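Local coordinates for CBS domain-containing protein (Thermoplasma acidophilum DSM 1728, PDB 1PVM) that is of unknown function but carries paired CBS domains fused to a Zn ribbon-like domain that binds metal through four cysteines, at residues Met7-Glu12 against Ser128-Arg133. Residues are numbered along the deposited sequence; the frame is centred on the assembly and turned at random.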
# COMPACT_ATOMS: atom_id res chain seq x y z
N MET B 7 -7.19 10.33 -24.84
CA MET B 7 -5.92 10.97 -24.52
C MET B 7 -6.12 12.08 -23.49
O MET B 7 -5.27 12.31 -22.64
CB MET B 7 -5.29 11.53 -25.78
CG MET B 7 -3.97 12.24 -25.54
SD MET B 7 -3.18 12.70 -27.09
CE MET B 7 -2.21 11.21 -27.41
N PHE B 8 -7.25 12.77 -23.59
CA PHE B 8 -7.59 13.85 -22.67
C PHE B 8 -8.82 13.46 -21.86
O PHE B 8 -9.61 12.62 -22.29
CB PHE B 8 -7.86 15.15 -23.42
CG PHE B 8 -6.65 15.76 -24.06
CD1 PHE B 8 -6.30 15.43 -25.36
CD2 PHE B 8 -5.84 16.64 -23.35
CE1 PHE B 8 -5.17 15.97 -25.96
CE2 PHE B 8 -4.71 17.19 -23.94
CZ PHE B 8 -4.37 16.86 -25.25
N MET B 9 -8.97 14.08 -20.69
CA MET B 9 -10.09 13.80 -19.80
C MET B 9 -9.95 14.67 -18.55
O MET B 9 -8.92 14.63 -17.89
CB MET B 9 -10.06 12.32 -19.41
CG MET B 9 -11.17 11.87 -18.49
SD MET B 9 -12.79 12.10 -19.24
CE MET B 9 -12.70 10.90 -20.57
N ARG B 10 -10.97 15.47 -18.22
CA ARG B 10 -10.86 16.29 -17.02
C ARG B 10 -11.05 15.38 -15.81
O ARG B 10 -11.92 14.51 -15.81
CB ARG B 10 -11.90 17.43 -17.01
CG ARG B 10 -13.31 17.04 -16.65
CD ARG B 10 -14.26 18.23 -16.82
NE ARG B 10 -14.40 19.08 -15.63
CZ ARG B 10 -14.07 20.36 -15.58
NH1 ARG B 10 -13.56 20.96 -16.65
NH2 ARG B 10 -14.28 21.07 -14.48
N VAL B 11 -10.22 15.58 -14.78
CA VAL B 11 -10.25 14.75 -13.57
C VAL B 11 -11.63 14.56 -12.98
O VAL B 11 -11.99 13.46 -12.56
CB VAL B 11 -9.41 15.32 -12.42
CG1 VAL B 11 -8.84 14.16 -11.60
CG2 VAL B 11 -8.34 16.21 -12.93
N GLU B 12 -12.38 15.65 -12.93
CA GLU B 12 -13.72 15.66 -12.38
C GLU B 12 -14.59 14.50 -12.87
O GLU B 12 -15.38 13.95 -12.11
CB GLU B 12 -14.38 16.99 -12.73
CG GLU B 12 -15.77 17.20 -12.17
CD GLU B 12 -16.29 18.60 -12.44
OE1 GLU B 12 -16.19 19.06 -13.61
OE2 GLU B 12 -16.79 19.25 -11.50
N SER B 128 -5.23 5.29 -14.90
CA SER B 128 -4.67 4.26 -15.78
C SER B 128 -5.45 4.03 -17.07
O SER B 128 -4.89 3.51 -18.04
CB SER B 128 -4.52 2.93 -15.04
OG SER B 128 -5.78 2.30 -14.84
N ARG B 129 -6.72 4.40 -17.09
CA ARG B 129 -7.55 4.20 -18.28
C ARG B 129 -7.28 5.26 -19.35
O ARG B 129 -7.68 5.09 -20.51
CB ARG B 129 -9.03 4.24 -17.92
CG ARG B 129 -9.50 3.14 -17.00
CD ARG B 129 -11.01 2.98 -17.08
NE ARG B 129 -11.50 1.90 -16.23
CZ ARG B 129 -11.56 1.96 -14.91
NH1 ARG B 129 -11.16 3.05 -14.27
NH2 ARG B 129 -12.02 0.92 -14.22
N TYR B 130 -6.59 6.33 -18.97
CA TYR B 130 -6.32 7.43 -19.90
C TYR B 130 -4.86 7.76 -20.14
O TYR B 130 -4.49 8.16 -21.24
CB TYR B 130 -7.05 8.68 -19.42
CG TYR B 130 -8.51 8.41 -19.14
CD1 TYR B 130 -8.93 7.98 -17.88
CD2 TYR B 130 -9.46 8.49 -20.16
CE1 TYR B 130 -10.26 7.63 -17.65
CE2 TYR B 130 -10.79 8.15 -19.94
CZ TYR B 130 -11.18 7.71 -18.69
OH TYR B 130 -12.49 7.36 -18.48
N LEU B 131 -4.03 7.60 -19.12
CA LEU B 131 -2.61 7.91 -19.23
C LEU B 131 -1.86 6.99 -20.19
O LEU B 131 -2.28 5.87 -20.47
CB LEU B 131 -1.94 7.82 -17.86
CG LEU B 131 -2.40 8.76 -16.76
CD1 LEU B 131 -1.54 8.54 -15.52
CD2 LEU B 131 -2.28 10.21 -17.24
N SER B 132 -0.73 7.49 -20.68
CA SER B 132 0.12 6.71 -21.57
C SER B 132 0.84 5.68 -20.71
O SER B 132 0.93 5.83 -19.49
CB SER B 132 1.15 7.62 -22.25
OG SER B 132 2.10 8.11 -21.31
N ARG B 133 1.35 4.63 -21.34
CA ARG B 133 2.08 3.59 -20.63
C ARG B 133 3.23 4.20 -19.84
O ARG B 133 3.43 3.88 -18.66
CB ARG B 133 2.61 2.56 -21.63
CG ARG B 133 3.89 1.86 -21.22
CD ARG B 133 4.39 0.96 -22.34
NE ARG B 133 3.40 -0.06 -22.65
CZ ARG B 133 3.52 -0.95 -23.63
NH1 ARG B 133 4.59 -0.94 -24.41
NH2 ARG B 133 2.56 -1.84 -23.83
O HOH W 1 -3.31 10.76 -21.49
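Met9 lies across one face of the Tyr130 ring in a Met-aromatic contact in which carbon, not sulfur, sits over the ring centre. Its CG does the facing, 4.1 Å from the centroid of the Tyr130 ring and only 11° off the normal, a CH-pi contact. The sulfur stands farther out and obliquely, Met9 SD being 5.0 Å from the same centroid, while the terminal methyl folds back to the rim, with Met9 CE 3.4 Å from Tyr130 CE2. With CG opposite the backbone N (chi1 -180°), the chain starts out over the face; bends at chi2 and chi3 then return CE to the ring instead of letting the chain run on past it.

Farther out, Asp93 OD1 accepts a hydrogen bond from Met9 N, fixing the backbone of the residue that packs on the ring, and Val94 of helix 94-104 touches both Met9 and Leu131. The contact thus brings the N-terminal loop against the link between helices 124-127 and 133-145, the latter N-capped by Ser132. This link also meets the second subunit, where Leu131 O bonds to Arg133 NH1 of that chain. The backbones of 7-12 and 128-133 share no direct hydrogen bond; a water joins them where they come closest, donating to Met7 O at 2.8 Å and to Tyr130 O at 2.9 Å.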